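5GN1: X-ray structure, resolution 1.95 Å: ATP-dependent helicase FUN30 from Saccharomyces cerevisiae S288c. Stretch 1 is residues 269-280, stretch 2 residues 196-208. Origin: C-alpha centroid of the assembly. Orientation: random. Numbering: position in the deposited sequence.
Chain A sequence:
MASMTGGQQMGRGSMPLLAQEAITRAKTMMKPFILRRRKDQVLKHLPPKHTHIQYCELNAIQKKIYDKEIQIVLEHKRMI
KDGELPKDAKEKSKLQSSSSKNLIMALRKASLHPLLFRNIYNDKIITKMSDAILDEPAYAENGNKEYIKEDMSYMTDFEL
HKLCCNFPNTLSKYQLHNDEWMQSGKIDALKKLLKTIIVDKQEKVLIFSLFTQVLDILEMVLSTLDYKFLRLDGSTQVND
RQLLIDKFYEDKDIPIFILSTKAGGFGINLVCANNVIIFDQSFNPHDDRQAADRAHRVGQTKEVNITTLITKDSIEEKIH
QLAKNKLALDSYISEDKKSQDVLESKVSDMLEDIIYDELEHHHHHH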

# COMPACT_ATOMS: atom_id res chain seq x y z
N ASN A 269 -20.42 -7.82 -7.45
CA ASN A 269 -21.31 -6.73 -7.86
C ASN A 269 -21.52 -5.80 -6.67
O ASN A 269 -22.15 -6.19 -5.68
CB ASN A 269 -22.64 -7.30 -8.35
CG ASN A 269 -23.53 -6.25 -8.97
OD1 ASN A 269 -23.71 -5.17 -8.42
ND2 ASN A 269 -24.09 -6.56 -10.14
N LEU A 270 -21.03 -4.57 -6.77
CA LEU A 270 -21.07 -3.61 -5.67
C LEU A 270 -21.73 -2.30 -6.10
O LEU A 270 -21.25 -1.21 -5.78
CB LEU A 270 -19.66 -3.35 -5.11
CG LEU A 270 -19.00 -4.59 -4.51
CD1 LEU A 270 -17.51 -4.41 -4.20
CD2 LEU A 270 -19.76 -4.99 -3.27
N VAL A 271 -22.88 -2.38 -6.78
CA VAL A 271 -23.50 -1.17 -7.32
C VAL A 271 -24.12 -0.29 -6.24
O VAL A 271 -24.60 0.81 -6.55
CB VAL A 271 -24.56 -1.47 -8.41
CG1 VAL A 271 -23.90 -2.14 -9.62
CG2 VAL A 271 -25.70 -2.30 -7.86
N CYS A 272 -24.12 -0.73 -4.99
CA CYS A 272 -24.61 0.17 -3.95
C CYS A 272 -23.63 1.29 -3.63
O CYS A 272 -23.97 2.19 -2.86
CB CYS A 272 -24.96 -0.61 -2.68
SG CYS A 272 -23.63 -1.64 -2.05
N ALA A 273 -22.41 1.25 -4.18
CA ALA A 273 -21.48 2.37 -4.13
C ALA A 273 -21.42 3.01 -5.52
O ALA A 273 -21.48 2.31 -6.52
CB ALA A 273 -20.08 1.90 -3.72
N ASN A 274 -21.29 4.35 -5.57
CA ASN A 274 -21.07 5.02 -6.85
C ASN A 274 -19.79 5.86 -6.84
O ASN A 274 -19.64 6.75 -7.68
CB ASN A 274 -22.28 5.87 -7.28
CG ASN A 274 -22.52 7.07 -6.38
OD1 ASN A 274 -22.57 6.95 -5.16
ND2 ASN A 274 -22.71 8.24 -6.99
N ASN A 275 -18.87 5.57 -5.91
CA ASN A 275 -17.56 6.20 -5.86
C ASN A 275 -16.50 5.13 -5.74
O ASN A 275 -16.70 4.12 -5.07
CB ASN A 275 -17.44 7.19 -4.71
CG ASN A 275 -18.47 8.29 -4.80
OD1 ASN A 275 -18.24 9.32 -5.42
ND2 ASN A 275 -19.62 8.07 -4.17
N VAL A 276 -15.36 5.37 -6.39
CA VAL A 276 -14.25 4.44 -6.39
C VAL A 276 -12.97 5.25 -6.20
O VAL A 276 -12.76 6.24 -6.91
CB VAL A 276 -14.19 3.60 -7.69
CG1 VAL A 276 -12.91 2.75 -7.69
CG2 VAL A 276 -15.42 2.70 -7.82
N ILE A 277 -12.15 4.86 -5.23
CA ILE A 277 -10.86 5.47 -5.00
C ILE A 277 -9.80 4.42 -5.27
O ILE A 277 -9.81 3.35 -4.64
CB ILE A 277 -10.73 6.02 -3.57
CG1 ILE A 277 -11.82 7.06 -3.31
CG2 ILE A 277 -9.35 6.62 -3.36
CD1 ILE A 277 -11.78 7.61 -1.92
N ILE A 278 -8.92 4.71 -6.22
CA ILE A 278 -7.78 3.84 -6.53
C ILE A 278 -6.63 4.38 -5.69
O ILE A 278 -6.09 5.45 -5.99
CB ILE A 278 -7.45 3.87 -8.03
CG1 ILE A 278 -8.68 3.52 -8.86
CG2 ILE A 278 -6.32 2.89 -8.35
CD1 ILE A 278 -9.13 2.11 -8.67
N PHE A 279 -6.31 3.69 -4.59
CA PHE A 279 -5.32 4.25 -3.68
C PHE A 279 -3.94 4.25 -4.33
O PHE A 279 -3.13 5.15 -4.08
CB PHE A 279 -5.30 3.49 -2.37
CG PHE A 279 -4.55 4.18 -1.26
CD1 PHE A 279 -5.17 5.14 -0.47
CD2 PHE A 279 -3.22 3.86 -1.00
CE1 PHE A 279 -4.48 5.78 0.55
CE2 PHE A 279 -2.52 4.48 0.03
CZ PHE A 279 -3.16 5.44 0.80
N ASP A 280 -3.68 3.28 -5.20
CA ASP A 280 -2.40 3.18 -5.89
C ASP A 280 -2.67 2.48 -7.21
O ASP A 280 -3.36 1.46 -7.24
CB ASP A 280 -1.35 2.44 -5.05
CG ASP A 280 -1.89 1.12 -4.47
OD1 ASP A 280 -1.85 0.10 -5.19
OD2 ASP A 280 -2.38 1.13 -3.31
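Stretch 2 (196-208) TIIVDKQEKVLIF

The apolar centre of this contact is a pair of neighbouring parallel strands, 275-278 of stretch 1 and 205-208 of stretch 2, whose side chains alternate between two faces of the sheet. On one face Ile277 is the hub: its CG1 lies 3.7 Å from CG2 of Val205, its CB 4.4 Å from CG1 of Ile207, and its CD1 4.2 Å from CD1 of Ile197, which reaches in from the helix preceding the strand. Branching at CB suits the strand residues Val205, Ile207 and Ile277 to extended backbone, and their branched side chains pack against one another here; Asn275, on the same face, brings in the polar edge. On the other face Leu206 and Phe208 are the residues of stretch 2 that carry the packing. CD2 of Leu206 rests 3.8 Å from CB of Ala273 and 4.0 Å from CD1 of Leu270; the CB of Ala273 points toward stretch 2, where the CA atoms of Ala273 and Lys204 are 4.6 Å apart. The flat ring of Phe208 meets Val276 at its edge, CD2 to CG1 3.8 Å, while CD1 of Ile278 approaches the same CD2 at 4.2 Å.

The strands run in the same direction, with 17° between their axes (signed crossing angle -17°) and a closest approach of 4.5 Å. Val276 pairs with Leu206, Ile277 with Ile207 and Ile278 with Phe208. As parallel strands require, the backbone bonds step from one chain to the other: Leu206 N to Asn275 O, 2.9 Å; Ile277 N to Leu206 O, 2.8 Å; Phe208 N to Ile277 O, 2.9 Å. Phe279 N extends the ladder past the strand, donating to Phe208 O at 2.8 Å.

Toward the start of the strands the contact becomes polar. Stretch 2 comes out of its helix through Gln202, whose positive phi breaks the helical path, and then Glu203 points toward stretch 1. An amide suits Asn275 here because its ND2 can donate twice, to Glu203 OE1 at 3.0 Å and to Lys204 O at 3.1 Å. Glu203 OE2 also accepts a weak bond from Asn274 ND2 at 3.3 Å, so one carboxylate links two asparagines. At the outer edge the exposed Lys201 joins through water 1, which accepts from its NZ at 3.1 Å and lies 2.8 Å from Asn275 OD1. Water 2 links the two stretches beside the turn from Leu270 to Ala273, accepting from Lys204 N at 2.9 Å and donating to Asn274 OD1 at 2.6 Å and, weakly, to Cys272 O at 3.4 Å.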

# COMPACT_ATOMS: atom_id res chain seq x y z
N THR A 196 -15.95 14.53 1.60
CA THR A 196 -16.87 14.92 0.54
C THR A 196 -17.88 13.81 0.23
O THR A 196 -19.09 14.06 0.19
CB THR A 196 -16.09 15.28 -0.72
OG1 THR A 196 -15.26 16.42 -0.45
CG2 THR A 196 -17.05 15.61 -1.85
N ILE A 197 -17.39 12.58 0.02
CA ILE A 197 -18.26 11.49 -0.41
C ILE A 197 -19.25 11.12 0.68
O ILE A 197 -20.45 10.94 0.44
CB ILE A 197 -17.41 10.26 -0.81
CG1 ILE A 197 -16.60 10.53 -2.07
CG2 ILE A 197 -18.29 9.00 -0.96
CD1 ILE A 197 -15.55 9.45 -2.33
N ILE A 198 -18.76 10.99 1.91
CA ILE A 198 -19.54 10.37 2.97
C ILE A 198 -20.35 11.40 3.75
O ILE A 198 -21.53 11.18 4.03
CB ILE A 198 -18.61 9.56 3.90
CG1 ILE A 198 -17.93 8.43 3.12
CG2 ILE A 198 -19.40 8.96 5.07
CD1 ILE A 198 -16.80 7.76 3.89
N VAL A 199 -19.76 12.54 4.09
CA VAL A 199 -20.48 13.54 4.86
C VAL A 199 -21.30 14.45 3.95
O VAL A 199 -22.50 14.64 4.16
CB VAL A 199 -19.50 14.35 5.73
CG1 VAL A 199 -20.27 15.27 6.69
CG2 VAL A 199 -18.61 13.42 6.52
N ASP A 200 -20.68 14.99 2.89
CA ASP A 200 -21.38 15.96 2.05
C ASP A 200 -22.31 15.29 1.04
O ASP A 200 -23.45 15.73 0.85
CB ASP A 200 -20.37 16.86 1.34
CG ASP A 200 -19.50 17.64 2.31
OD1 ASP A 200 -19.89 17.77 3.49
OD2 ASP A 200 -18.44 18.14 1.89
N LYS A 201 -21.86 14.23 0.37
CA LYS A 201 -22.67 13.54 -0.62
C LYS A 201 -23.52 12.42 -0.03
O LYS A 201 -24.46 11.97 -0.70
CB LYS A 201 -21.79 12.97 -1.74
CG LYS A 201 -21.12 14.01 -2.61
CD LYS A 201 -20.31 13.34 -3.72
CE LYS A 201 -19.65 14.39 -4.62
NZ LYS A 201 -18.88 13.75 -5.73
N GLN A 202 -23.23 11.96 1.16
CA GLN A 202 -23.94 10.85 1.78
C GLN A 202 -23.95 9.61 0.89
O GLN A 202 -24.93 8.96 0.75
CB GLN A 202 -25.36 11.21 2.19
CG GLN A 202 -25.47 12.39 3.09
CD GLN A 202 -25.15 12.01 4.49
OE1 GLN A 202 -25.79 11.16 5.06
NE2 GLN A 202 -24.17 12.64 5.05
N GLU A 203 -22.81 9.30 0.32
CA GLU A 203 -22.68 8.18 -0.59
C GLU A 203 -21.69 7.15 -0.03
O GLU A 203 -21.03 7.37 0.99
CB GLU A 203 -22.25 8.67 -1.98
CG GLU A 203 -23.39 9.40 -2.75
CD GLU A 203 -22.92 10.07 -4.06
OE1 GLU A 203 -21.69 10.17 -4.28
OE2 GLU A 203 -23.79 10.48 -4.87
N LYS A 204 -21.61 6.01 -0.71
CA LYS A 204 -20.69 4.93 -0.38
C LYS A 204 -19.53 4.93 -1.37
O LYS A 204 -19.60 5.53 -2.45
CB LYS A 204 -21.41 3.59 -0.39
CG LYS A 204 -22.55 3.51 0.62
CD LYS A 204 -22.77 2.07 1.02
CE LYS A 204 -23.82 1.96 2.13
NZ LYS A 204 -23.74 0.65 2.84
N VAL A 205 -18.45 4.24 -1.00
CA VAL A 205 -17.22 4.29 -1.78
C VAL A 205 -16.49 2.95 -1.66
O VAL A 205 -16.48 2.33 -0.59
CB VAL A 205 -16.32 5.48 -1.33
CG1 VAL A 205 -15.94 5.38 0.16
CG2 VAL A 205 -15.08 5.59 -2.23
N LEU A 206 -15.88 2.52 -2.77
CA LEU A 206 -14.92 1.41 -2.79
C LEU A 206 -13.50 1.96 -2.83
O LEU A 206 -13.21 2.86 -3.62
CB LEU A 206 -15.14 0.52 -4.01
CG LEU A 206 -16.58 0.13 -4.33
CD1 LEU A 206 -16.63 -0.74 -5.58
CD2 LEU A 206 -17.19 -0.56 -3.12
N ILE A 207 -12.63 1.43 -1.98
CA ILE A 207 -11.20 1.79 -2.00
C ILE A 207 -10.40 0.55 -2.39
O ILE A 207 -10.52 -0.50 -1.75
CB ILE A 207 -10.73 2.34 -0.64
CG1 ILE A 207 -11.66 3.45 -0.17
CG2 ILE A 207 -9.29 2.88 -0.77
CD1 ILE A 207 -11.30 4.03 1.19
N PHE A 208 -9.60 0.67 -3.46
CA PHE A 208 -8.79 -0.43 -3.97
C PHE A 208 -7.30 -0.16 -3.77
O PHE A 208 -6.84 0.97 -3.97
CB PHE A 208 -9.03 -0.63 -5.47
CG PHE A 208 -10.36 -1.21 -5.80
CD1 PHE A 208 -10.56 -2.57 -5.75
CD2 PHE A 208 -11.41 -0.38 -6.17
CE1 PHE A 208 -11.80 -3.12 -6.05
CE2 PHE A 208 -12.65 -0.91 -6.49
CZ PHE A 208 -12.85 -2.28 -6.43
O HOH W 1 -20.26 11.09 -6.30
O HOH W 2 -23.16 5.44 -3.10